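Local coordinates for protein CghA (Chaetomium globosum, PDB 6KBC) that belongs to the Diels-Alderase family, pairs two calycin-type beta domains and holds the ligand WK1 in a pocket, at residues S8-L16 against R68-F77; D52-F62 against V382-E390. All coordinates share one frame; numbering follows the deposited sequence.

Both contacts draw on strand 60-69, contact 1 at its C-terminal end and contact 2 at its beginning, and they lie on opposite sides of the chain's centre with their own centres about 32 Å apart. Contact 1 stays inside the N-terminal calycin-type domain and joins the first strand and its following loop to the turn after strand 60-69; it combines an arginine-serine grip with a cluster of aromatic and aliphatic groups. Contact 2 reaches from the N-terminal to the C-terminal domain without any direct hydrogen bond, relying on methionines and a tryptophan. Mostly buried residues make up each, yet each includes a few more exposed loop residues.

Contact 1 of 2, residues S8-L16 against R68-F77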
ATOM      1  N   SER A   8      -0.013 -18.523  13.535  1.00 46.08           N
ATOM      2  CA  SER A   8       0.336 -18.979  12.196  1.00 42.57           C
ATOM      3  C   SER A   8       1.850 -18.931  12.102  1.00 45.41           C
ATOM      4  O   SER A   8       2.435 -17.844  12.018  1.00 46.78           O
ATOM      5  CB  SER A   8      -0.316 -18.109  11.122  1.00 46.60           C
ATOM      6  OG  SER A   8       0.211 -18.422   9.846  1.00 44.24           O
ATOM      7  N   LEU A   9       2.490 -20.097  12.124  1.00 47.26           N
ATOM      8  CA  LEU A   9       3.944 -20.183  12.117  1.00 45.88           C
ATOM      9  C   LEU A   9       4.399 -20.938  10.879  1.00 55.31           C
ATOM     10  O   LEU A   9       4.114 -22.131  10.727  1.00 55.47           O
ATOM     11  CB  LEU A   9       4.460 -20.848  13.394  1.00 50.58           C
ATOM     12  CG  LEU A   9       5.940 -21.226  13.448  1.00 54.67           C
ATOM     13  CD1 LEU A   9       6.814 -19.993  13.338  1.00 52.92           C
ATOM     14  CD2 LEU A   9       6.239 -21.964  14.751  1.00 60.56           C
ATOM     15  N   LEU A  10       5.106 -20.234  10.003  1.00 47.52           N
ATOM     16  CA  LEU A  10       5.619 -20.765   8.751  1.00 48.80           C
ATOM     17  C   LEU A  10       7.135 -20.683   8.797  1.00 51.47           C
ATOM     18  O   LEU A  10       7.700 -19.594   8.936  1.00 51.73           O
ATOM     19  CB  LEU A  10       5.055 -19.999   7.549  1.00 48.68           C
ATOM     20  CG  LEU A  10       3.570 -20.114   7.196  1.00 50.47           C
ATOM     21  CD1 LEU A  10       2.695 -19.529   8.249  1.00 52.32           C
ATOM     22  CD2 LEU A  10       3.318 -19.377   5.891  1.00 47.17           C
ATOM     23  N   GLN A  11       7.779 -21.837   8.683  1.00 51.54           N
ATOM     24  CA  GLN A  11       9.204 -21.993   8.928  1.00 52.83           C
ATOM     25  C   GLN A  11       9.677 -23.237   8.201  1.00 56.20           C
ATOM     26  O   GLN A  11       8.876 -24.066   7.763  1.00 58.36           O
ATOM     27  CB  GLN A  11       9.494 -22.132  10.416  1.00 56.93           C
ATOM     28  CG  GLN A  11       8.980 -23.451  10.943  1.00 59.58           C
ATOM     29  CD  GLN A  11       9.121 -23.575  12.440  1.00 60.90           C
ATOM     30  OE1 GLN A  11       9.592 -22.661  13.115  1.00 63.24           O
ATOM     31  NE2 GLN A  11       8.672 -24.702  12.976  1.00 68.13           N
ATOM     32  N   GLY A  12      10.994 -23.373   8.097  1.00 59.37           N
ATOM     33  CA  GLY A  12      11.471 -24.604   7.512  1.00 61.15           C
ATOM     34  C   GLY A  12      11.204 -24.652   6.017  1.00 62.99           C
ATOM     35  O   GLY A  12      11.088 -23.627   5.341  1.00 58.71           O
ATOM     36  N   ASP A  13      11.090 -25.878   5.500  1.00 66.97           N
ATOM     37  CA  ASP A  13      10.972 -26.091   4.060  1.00 67.45           C
ATOM     38  C   ASP A  13       9.733 -26.890   3.674  1.00 66.78           C
ATOM     39  O   ASP A  13       9.650 -27.368   2.536  1.00 68.99           O
ATOM     40  CB  ASP A  13      12.220 -26.792   3.511  1.00 68.69           C
ATOM     41  CG  ASP A  13      12.323 -28.245   3.954  1.00 74.37           C
ATOM     42  OD1 ASP A  13      12.178 -28.529   5.164  1.00 70.90           O
ATOM     43  OD2 ASP A  13      12.532 -29.107   3.072  1.00 77.94           O
ATOM     44  N   GLN A  14       8.774 -27.057   4.583  1.00 63.23           N
ATOM     45  CA  GLN A  14       7.540 -27.771   4.277  1.00 63.49           C
ATOM     46  C   GLN A  14       6.316 -26.924   4.601  1.00 60.89           C
ATOM     47  O   GLN A  14       5.255 -27.460   4.919  1.00 61.96           O
ATOM     48  CB  GLN A  14       7.476 -29.107   5.023  1.00 68.81           C
ATOM     49  CG  GLN A  14       8.659 -30.042   4.782  1.00 70.83           C
ATOM     50  CD  GLN A  14       8.662 -30.640   3.383  1.00 76.50           C
ATOM     51  OE1 GLN A  14       9.687 -30.649   2.696  1.00 79.31           O
ATOM     52  NE2 GLN A  14       7.513 -31.158   2.960  1.00 74.63           N
ATOM     53  N   PHE A  15       6.442 -25.596   4.517  1.00 58.43           N
ATOM     54  CA  PHE A  15       5.328 -24.705   4.831  1.00 58.52           C
ATOM     55  C   PHE A  15       4.365 -24.538   3.661  1.00 52.10           C
ATOM     56  O   PHE A  15       3.226 -24.104   3.864  1.00 53.77           O
ATOM     57  CB  PHE A  15       5.860 -23.331   5.268  1.00 53.32           C
ATOM     58  CG  PHE A  15       6.700 -22.630   4.222  1.00 49.82           C
ATOM     59  CD1 PHE A  15       6.108 -22.023   3.121  1.00 50.46           C
ATOM     60  CD2 PHE A  15       8.077 -22.592   4.333  1.00 52.28           C
ATOM     61  CE1 PHE A  15       6.871 -21.387   2.162  1.00 48.39           C
ATOM     62  CE2 PHE A  15       8.849 -21.956   3.372  1.00 53.47           C
ATOM     63  CZ  PHE A  15       8.242 -21.353   2.285  1.00 51.50           C
ATOM     64  N   LEU A  16       4.806 -24.858   2.450  1.00 53.86           N
ATOM     65  CA  LEU A  16       3.998 -24.665   1.255  1.00 55.02           C
ATOM     66  C   LEU A  16       3.025 -25.823   1.071  1.00 57.50           C
ATOM     67  O   LEU A  16       3.382 -26.987   1.262  1.00 60.58           O
ATOM     68  CB  LEU A  16       4.912 -24.542   0.035  1.00 51.61           C
ATOM     69  CG  LEU A  16       4.461 -23.739  -1.182  1.00 53.03           C
ATOM     70  CD1 LEU A  16       4.265 -22.275  -0.832  1.00 49.35           C
ATOM     71  CD2 LEU A  16       5.506 -23.880  -2.276  1.00 50.65           C
ATOM     72  N   ARG A  68       4.164 -12.718   2.713  1.00 35.72           N
ATOM     73  CA  ARG A  68       4.194 -14.168   2.547  1.00 36.02           C
ATOM     74  C   ARG A  68       3.733 -14.435   1.118  1.00 36.30           C
ATOM     75  O   ARG A  68       2.548 -14.276   0.809  1.00 36.50           O
ATOM     76  CB  ARG A  68       3.288 -14.868   3.558  1.00 37.59           C
ATOM     77  CG  ARG A  68       3.754 -14.805   5.005  1.00 35.67           C
ATOM     78  CD  ARG A  68       2.648 -15.333   5.877  1.00 41.65           C
ATOM     79  NE  ARG A  68       3.062 -15.570   7.254  1.00 40.08           N
ATOM     80  CZ  ARG A  68       2.330 -16.249   8.128  1.00 44.28           C
ATOM     81  NH1 ARG A  68       1.161 -16.751   7.750  1.00 44.46           N
ATOM     82  NH2 ARG A  68       2.755 -16.429   9.374  1.00 43.93           N
ATOM     83  N   ASP A  69       4.664 -14.810   0.247  1.00 35.80           N
ATOM     84  CA  ASP A  69       4.385 -15.007  -1.177  1.00 41.19           C
ATOM     85  C   ASP A  69       4.668 -16.467  -1.529  1.00 41.94           C
ATOM     86  O   ASP A  69       5.830 -16.871  -1.660  1.00 40.29           O
ATOM     87  CB  ASP A  69       5.215 -14.048  -2.031  1.00 41.57           C
ATOM     88  CG  ASP A  69       4.795 -14.041  -3.503  1.00 47.54           C
ATOM     89  OD1 ASP A  69       4.074 -14.963  -3.937  1.00 46.90           O
ATOM     90  OD2 ASP A  69       5.194 -13.106  -4.234  1.00 47.15           O
ATOM     91  N   GLY A  70       3.598 -17.249  -1.694  1.00 39.70           N
ATOM     92  CA  GLY A  70       3.765 -18.660  -1.999  1.00 46.20           C
ATOM     93  C   GLY A  70       4.491 -18.886  -3.309  1.00 47.03           C
ATOM     94  O   GLY A  70       5.340 -19.772  -3.417  1.00 48.54           O
ATOM     95  N   SER A  71       4.206 -18.055  -4.309  1.00 43.95           N
ATOM     96  CA  SER A  71       4.792 -18.259  -5.632  1.00 46.90           C
ATOM     97  C   SER A  71       6.293 -18.030  -5.683  1.00 50.49           C
ATOM     98  O   SER A  71       6.929 -18.457  -6.650  1.00 50.53           O
ATOM     99  CB  SER A  71       4.129 -17.351  -6.661  1.00 45.68           C
ATOM    100  OG  SER A  71       4.329 -15.984  -6.344  1.00 44.43           O
ATOM    101  N   GLN A  72       6.888 -17.360  -4.702  1.00 48.59           N
ATOM    102  CA  GLN A  72       8.308 -17.088  -4.810  1.00 51.26           C
ATOM    103  C   GLN A  72       9.101 -17.947  -3.807  1.00 52.36           C
ATOM    104  O   GLN A  72      10.248 -17.635  -3.466  1.00 52.15           O
ATOM    105  CB  GLN A  72       8.507 -15.576  -4.660  1.00 52.57           C
ATOM    106  CG  GLN A  72       9.904 -15.088  -4.882  1.00 63.19           C
ATOM    107  CD  GLN A  72      10.008 -13.574  -4.778  1.00 65.69           C
ATOM    108  OE1 GLN A  72       9.034 -12.876  -4.486  1.00 58.90           O
ATOM    109  NE2 GLN A  72      11.193 -13.048  -5.130  1.00 64.90           N
ATOM    110  N   ALA A  73       8.475 -19.017  -3.309  1.00 51.29           N
ATOM    111  CA  ALA A  73       9.170 -20.017  -2.514  1.00 51.13           C
ATOM    112  C   ALA A  73      10.375 -20.564  -3.284  1.00 49.56           C
ATOM    113  O   ALA A  73      10.358 -20.648  -4.519  1.00 53.16           O
ATOM    114  CB  ALA A  73       8.225 -21.157  -2.110  1.00 47.39           C
ATOM    115  N   PRO A  74      11.454 -20.952  -2.572  1.00 51.93           N
ATOM    116  CA  PRO A  74      11.535 -21.061  -1.106  1.00 52.60           C
ATOM    117  C   PRO A  74      11.561 -19.723  -0.358  1.00 50.09           C
ATOM    118  O   PRO A  74      11.161 -19.685   0.804  1.00 48.88           O
ATOM    119  CB  PRO A  74      12.850 -21.815  -0.891  1.00 50.47           C
ATOM    120  CG  PRO A  74      13.701 -21.405  -2.043  1.00 52.21           C
ATOM    121  CD  PRO A  74      12.758 -21.224  -3.212  1.00 53.85           C
ATOM    122  N   ALA A  75      12.001 -18.649  -1.018  1.00 51.07           N
ATOM    123  CA  ALA A  75      12.131 -17.340  -0.374  1.00 48.13           C
ATOM    124  C   ALA A  75      10.775 -16.628  -0.298  1.00 48.03           C
ATOM    125  O   ALA A  75      10.568 -15.549  -0.850  1.00 49.74           O
ATOM    126  CB  ALA A  75      13.163 -16.497  -1.111  1.00 44.04           C
ATOM    127  N   SER A  76       9.845 -17.250   0.427  1.00 46.27           N
ATOM    128  CA  SER A  76       8.476 -16.749   0.478  1.00 47.05           C
ATOM    129  C   SER A  76       8.276 -15.619   1.472  1.00 42.39           C
ATOM    130  O   SER A  76       7.253 -14.932   1.399  1.00 42.89           O
ATOM    131  CB  SER A  76       7.503 -17.878   0.827  1.00 44.43           C
ATOM    132  OG  SER A  76       7.290 -18.724  -0.290  1.00 47.69           O
ATOM    133  N   PHE A  77       9.195 -15.427   2.414  1.00 43.52           N
ATOM    134  CA  PHE A  77       8.987 -14.515   3.533  1.00 41.91           C
ATOM    135  C   PHE A  77       9.967 -13.363   3.434  1.00 42.88           C
ATOM    136  O   PHE A  77      11.182 -13.573   3.352  1.00 41.95           O
ATOM    137  CB  PHE A  77       9.137 -15.236   4.870  1.00 44.06           C
ATOM    138  CG  PHE A  77       8.392 -16.524   4.925  1.00 45.29           C
ATOM    139  CD1 PHE A  77       7.069 -16.576   4.519  1.00 42.46           C
ATOM    140  CD2 PHE A  77       9.009 -17.687   5.353  1.00 48.69           C
ATOM    141  CE1 PHE A  77       6.367 -17.757   4.551  1.00 45.64           C
ATOM    142  CE2 PHE A  77       8.310 -18.879   5.383  1.00 50.25           C
ATOM    143  CZ  PHE A  77       6.989 -18.914   4.978  1.00 50.28           C
TER
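Arg-68 reaches Ser-8 end-on with two nitrogens, each serving a different atom. NH1 bonds to Ser-8 OG at 2.8 Å, nearly within the guanidinium plane and with an N-H...O angle of 158°, while NH2 donates to Ser-8 O at 3.0 Å, a more bent bond that meets the carbonyl from above its plane. The extended chain from CG to NE carries the group this far; Ser-100 OG bonds to NE, and Ala-38 O holds the Ser-8 hydroxyl from outside. Over one guanidinium face lies the Leu-10 methyl CD1, 3.2 Å from Arg-68 NH1, so the N-H edge meets Ser-8 while a face packs on a methyl.

Strand 6-10 and strand 60-69 belong to the N-terminal calycin-type domain but are not paired with each other; strand 6-10 pairs with strand 99-105, and side chains bridge the gap.

The apolar contacts centre on Phe-77. Its CZ is 3.4 Å from Leu-10 CB and also sits over the middle of the Phe-15 ring, whose plane is inclined at 48° to its own. Further along, Leu-16 divides its methyls, CD1 lying against Gly-70 and CD2 3.9 Å from Ala-73 CB. Two oxygens, Pro-74 O and Ser-76 OG, approach the edge of the Phe-15 ring, the latter 3.6 Å from Phe-15 CE1; this hydroxyl donates to Asp-69 O, which ties down the turn.

Contact 2 of 2, residues D52-F62 against V382-E390; sequences DAMAEDGSAAF and VHGWGMTGE
Strand 52-54 runs roughly antiparallel to strand 382-390, their axes at 143° and 8.4 Å apart at the closest, and a type I turn from Ala-55 to Gly-58 brings the hairpin backbone onto Trp-385. The indole lies with one face against this turn: Gly-58 N is 3.6 Å from Trp-385 CG, and Asp-57 CA and O lie over the same ring system. Glu-56 O comes obliquely to Trp-385 CD1 at 3.1 Å. Asp-57 OD1 braces the turn: it accepts from Ser-59 N, an Asx turn, and from Ser-59 OG as well.

Beside the indole, Met-54 sets its sulfur against the facing backbone, SD 3.4 Å from Gly-386 CA, and the bend at chi3 (-70°) turns Met-54 CE to within 3.8 Å of Trp-385 CB. Met-387 answers from the other strand: its CE rests against both Met-54 CB and Ala-61 CB, 4.0 Å from each. Met-387 SD passes 3.9 Å from Asp-52 OD2, a carboxylate oxygen also engaged in a salt bridge with Arg-246, while Asp-52 OD1 takes the backbone N-H of Gly-225.

The Met-387 side chain comes within about 6 Å of the bound WK1, so this seam between the N- and C-terminal calycin-type domains closes beside the ligand pocket.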
ATOM      1  N   ASP A  52       3.492   2.351   6.461  1.00 23.89           N
ATOM      2  CA  ASP A  52       4.304   3.397   5.863  1.00 26.27           C
ATOM      3  C   ASP A  52       4.233   4.669   6.690  1.00 23.89           C
ATOM      4  O   ASP A  52       3.466   4.784   7.652  1.00 24.78           O
ATOM      5  CB  ASP A  52       3.904   3.687   4.402  1.00 24.54           C
ATOM      6  CG  ASP A  52       2.448   4.077   4.254  1.00 29.00           C
ATOM      7  OD1 ASP A  52       1.861   4.599   5.235  1.00 28.44           O
ATOM      8  OD2 ASP A  52       1.887   3.878   3.144  1.00 30.10           O
ATOM      9  N   ALA A  53       5.043   5.636   6.282  1.00 23.22           N
ATOM     10  CA  ALA A  53       5.107   6.910   6.970  1.00 23.92           C
ATOM     11  C   ALA A  53       5.753   7.896   6.017  1.00 23.98           C
ATOM     12  O   ALA A  53       6.685   7.541   5.299  1.00 26.40           O
ATOM     13  CB  ALA A  53       5.938   6.798   8.249  1.00 23.34           C
ATOM     14  N   MET A  54       5.266   9.128   6.000  1.00 21.71           N
ATOM     15  CA  MET A  54       6.044  10.135   5.307  1.00 29.06           C
ATOM     16  C   MET A  54       5.899  11.453   6.022  1.00 28.11           C
ATOM     17  O   MET A  54       4.891  11.700   6.679  1.00 24.68           O
ATOM     18  CB  MET A  54       5.612  10.295   3.864  1.00 26.86           C
ATOM     19  CG  MET A  54       4.217  10.829   3.720  1.00 30.26           C
ATOM     20  SD  MET A  54       3.958  10.929   1.947  1.00 38.06           S
ATOM     21  CE  MET A  54       5.046  12.267   1.513  1.00 25.95           C
ATOM     22  N   ALA A  55       6.886  12.316   5.812  1.00 23.72           N
ATOM     23  CA  ALA A  55       6.850  13.647   6.391  1.00 27.83           C
ATOM     24  C   ALA A  55       5.754  14.451   5.717  1.00 28.48           C
ATOM     25  O   ALA A  55       5.460  14.264   4.533  1.00 26.40           O
ATOM     26  CB  ALA A  55       8.211  14.350   6.239  1.00 26.21           C
ATOM     27  N   GLU A  56       5.134  15.354   6.477  1.00 25.28           N
ATOM     28  CA  GLU A  56       4.007  16.082   5.909  1.00 28.55           C
ATOM     29  C   GLU A  56       4.438  17.013   4.783  1.00 28.84           C
ATOM     30  O   GLU A  56       3.587  17.461   4.006  1.00 27.26           O
ATOM     31  CB  GLU A  56       3.284  16.877   6.992  1.00 26.47           C
ATOM     32  CG  GLU A  56       3.919  18.199   7.297  1.00 36.20           C
ATOM     33  CD  GLU A  56       3.158  19.000   8.346  1.00 40.34           C
ATOM     34  OE1 GLU A  56       3.804  19.855   8.986  1.00 48.19           O
ATOM     35  OE2 GLU A  56       1.955  18.740   8.578  1.00 42.66           O
ATOM     36  N   ASP A  57       5.735  17.306   4.678  1.00 27.63           N
ATOM     37  CA  ASP A  57       6.282  18.155   3.629  1.00 26.22           C
ATOM     38  C   ASP A  57       7.046  17.377   2.573  1.00 24.37           C
ATOM     39  O   ASP A  57       7.828  17.978   1.832  1.00 25.90           O
ATOM     40  CB  ASP A  57       7.216  19.216   4.219  1.00 28.19           C
ATOM     41  CG  ASP A  57       8.464  18.612   4.864  1.00 29.50           C
ATOM     42  OD1 ASP A  57       8.573  17.363   4.977  1.00 25.97           O
ATOM     43  OD2 ASP A  57       9.378  19.387   5.221  1.00 32.01           O
ATOM     44  N   GLY A  58       6.893  16.059   2.528  1.00 24.10           N
ATOM     45  CA  GLY A  58       7.602  15.263   1.540  1.00 27.09           C
ATOM     46  C   GLY A  58       9.097  15.168   1.739  1.00 29.79           C
ATOM     47  O   GLY A  58       9.800  14.713   0.832  1.00 25.16           O
ATOM     48  N   SER A  59       9.615  15.559   2.909  1.00 25.01           N
ATOM     49  CA  SER A  59      11.058  15.521   3.119  1.00 23.42           C
ATOM     50  C   SER A  59      11.576  14.127   3.401  1.00 22.22           C
ATOM     51  O   SER A  59      12.794  13.917   3.402  1.00 26.41           O
ATOM     52  CB  SER A  59      11.449  16.455   4.272  1.00 27.30           C
ATOM     53  OG  SER A  59      10.852  16.000   5.481  1.00 27.24           O
ATOM     54  N   ALA A  60      10.690  13.169   3.636  1.00 23.18           N
ATOM     55  CA  ALA A  60      11.101  11.801   3.890  1.00 21.11           C
ATOM     56  C   ALA A  60       9.893  10.905   3.689  1.00 21.54           C
ATOM     57  O   ALA A  60       8.748  11.339   3.831  1.00 23.16           O
ATOM     58  CB  ALA A  60      11.674  11.620   5.302  1.00 23.48           C
ATOM     59  N   ALA A  61      10.165   9.659   3.338  1.00 21.94           N
ATOM     60  CA  ALA A  61       9.100   8.699   3.117  1.00 21.97           C
ATOM     61  C   ALA A  61       9.658   7.326   3.425  1.00 23.69           C
ATOM     62  O   ALA A  61      10.846   7.059   3.228  1.00 23.97           O
ATOM     63  CB  ALA A  61       8.567   8.754   1.669  1.00 21.61           C
ATOM     64  N   PHE A  62       8.785   6.447   3.889  1.00 22.09           N
ATOM     65  CA  PHE A  62       9.219   5.124   4.292  1.00 24.91           C
ATOM     66  C   PHE A  62       8.058   4.171   4.086  1.00 20.65           C
ATOM     67  O   PHE A  62       6.918   4.503   4.397  1.00 23.48           O
ATOM     68  CB  PHE A  62       9.657   5.093   5.772  1.00 23.92           C
ATOM     69  CG  PHE A  62      10.089   3.729   6.234  1.00 22.69           C
ATOM     70  CD1 PHE A  62      11.399   3.324   6.085  1.00 23.07           C
ATOM     71  CD2 PHE A  62       9.175   2.847   6.793  1.00 27.28           C
ATOM     72  CE1 PHE A  62      11.798   2.058   6.474  1.00 26.85           C
ATOM     73  CE2 PHE A  62       9.567   1.577   7.202  1.00 27.94           C
ATOM     74  CZ  PHE A  62      10.879   1.182   7.036  1.00 25.64           C
ATOM     75  N   VAL A 382      -5.709  23.163  -2.668  1.00 27.34           N
ATOM     76  CA  VAL A 382      -4.920  22.700  -1.526  1.00 27.13           C
ATOM     77  C   VAL A 382      -3.561  22.225  -2.020  1.00 28.89           C
ATOM     78  O   VAL A 382      -3.346  22.037  -3.223  1.00 25.87           O
ATOM     79  CB  VAL A 382      -5.647  21.593  -0.733  1.00 26.71           C
ATOM     80  CG1 VAL A 382      -6.864  22.170  -0.045  1.00 34.41           C
ATOM     81  CG2 VAL A 382      -6.032  20.444  -1.633  1.00 32.74           C
ATOM     82  N   HIS A 383      -2.625  22.048  -1.097  1.00 24.35           N
ATOM     83  CA  HIS A 383      -1.270  21.643  -1.437  1.00 27.18           C
ATOM     84  C   HIS A 383      -0.789  20.622  -0.426  1.00 28.96           C
ATOM     85  O   HIS A 383      -0.997  20.783   0.778  1.00 28.91           O
ATOM     86  CB  HIS A 383      -0.299  22.844  -1.492  1.00 28.55           C
ATOM     87  CG  HIS A 383       1.079  22.470  -1.951  1.00 34.27           C
ATOM     88  ND1 HIS A 383       2.030  21.950  -1.095  1.00 33.27           N
ATOM     89  CD2 HIS A 383       1.638  22.455  -3.186  1.00 35.90           C
ATOM     90  CE1 HIS A 383       3.130  21.675  -1.776  1.00 35.84           C
ATOM     91  NE2 HIS A 383       2.920  21.976  -3.046  1.00 37.45           N
ATOM     92  N   GLY A 384      -0.157  19.571  -0.911  1.00 24.63           N
ATOM     93  CA  GLY A 384       0.318  18.564   0.002  1.00 24.68           C
ATOM     94  C   GLY A 384       1.277  17.620  -0.666  1.00 26.42           C
ATOM     95  O   GLY A 384       1.847  17.917  -1.719  1.00 22.78           O
ATOM     96  N   TRP A 385       1.429  16.466  -0.029  1.00 23.77           N
ATOM     97  CA  TRP A 385       2.478  15.521  -0.355  1.00 23.66           C
ATOM     98  C   TRP A 385       1.927  14.115  -0.202  1.00 20.77           C
ATOM     99  O   TRP A 385       0.981  13.869   0.546  1.00 20.48           O
ATOM    100  CB  TRP A 385       3.690  15.730   0.558  1.00 22.17           C
ATOM    101  CG  TRP A 385       4.276  17.053   0.313  1.00 23.20           C
ATOM    102  CD1 TRP A 385       4.025  18.220   0.990  1.00 25.55           C
ATOM    103  CD2 TRP A 385       5.166  17.374  -0.736  1.00 24.29           C
ATOM    104  NE1 TRP A 385       4.738  19.250   0.424  1.00 27.41           N
ATOM    105  CE2 TRP A 385       5.446  18.757  -0.642  1.00 26.55           C
ATOM    106  CE3 TRP A 385       5.762  16.624  -1.756  1.00 22.15           C
ATOM    107  CZ2 TRP A 385       6.304  19.401  -1.524  1.00 28.54           C
ATOM    108  CZ3 TRP A 385       6.628  17.264  -2.624  1.00 26.57           C
ATOM    109  CH2 TRP A 385       6.881  18.644  -2.508  1.00 29.28           C
ATOM    110  N   GLY A 386       2.546  13.187  -0.907  1.00 22.61           N
ATOM    111  CA  GLY A 386       2.106  11.816  -0.816  1.00 22.05           C
ATOM    112  C   GLY A 386       3.113  10.910  -1.471  1.00 21.81           C
ATOM    113  O   GLY A 386       4.210  11.332  -1.843  1.00 18.35           O
ATOM    114  N   MET A 387       2.735   9.650  -1.603  1.00 21.88           N
ATOM    115  CA  MET A 387       3.589   8.722  -2.308  1.00 21.77           C
ATOM    116  C   MET A 387       2.726   7.967  -3.298  1.00 23.38           C
ATOM    117  O   MET A 387       1.517   7.812  -3.095  1.00 21.28           O
ATOM    118  CB  MET A 387       4.274   7.742  -1.356  1.00 24.68           C
ATOM    119  CG  MET A 387       3.321   6.955  -0.524  1.00 27.10           C
ATOM    120  SD  MET A 387       4.168   5.823   0.595  1.00 48.39           S
ATOM    121  CE  MET A 387       4.996   6.999   1.697  1.00 16.29           C
ATOM    122  N   THR A 388       3.343   7.526  -4.391  1.00 22.46           N
ATOM    123  CA  THR A 388       2.681   6.629  -5.313  1.00 20.30           C
ATOM    124  C   THR A 388       3.596   5.450  -5.593  1.00 21.37           C
ATOM    125  O   THR A 388       4.825   5.569  -5.574  1.00 21.39           O
ATOM    126  CB  THR A 388       2.281   7.300  -6.670  1.00 23.80           C
ATOM    127  OG1 THR A 388       3.451   7.740  -7.359  1.00 21.77           O
ATOM    128  CG2 THR A 388       1.329   8.476  -6.459  1.00 20.69           C
ATOM    129  N   GLY A 389       2.972   4.303  -5.812  1.00 17.39           N
ATOM    130  CA  GLY A 389       3.660   3.134  -6.300  1.00 17.91           C
ATOM    131  C   GLY A 389       2.973   2.792  -7.599  1.00 21.56           C
ATOM    132  O   GLY A 389       1.765   2.546  -7.607  1.00 20.05           O
ATOM    133  N   GLU A 390       3.720   2.801  -8.702  1.00 19.30           N
ATOM    134  CA  GLU A 390       3.144   2.740 -10.044  1.00 20.79           C
ATOM    135  C   GLU A 390       3.744   1.522 -10.720  1.00 20.44           C
ATOM    136  O   GLU A 390       4.918   1.542 -11.101  1.00 20.31           O
ATOM    137  CB  GLU A 390       3.432   4.029 -10.815  1.00 21.35           C
ATOM    138  CG  GLU A 390       3.066   5.262  -9.974  1.00 18.45           C
ATOM    139  CD  GLU A 390       3.297   6.570 -10.697  1.00 24.73           C
ATOM    140  OE1 GLU A 390       3.114   7.614 -10.047  1.00 23.46           O
ATOM    141  OE2 GLU A 390       3.640   6.562 -11.904  1.00 23.81           O
TER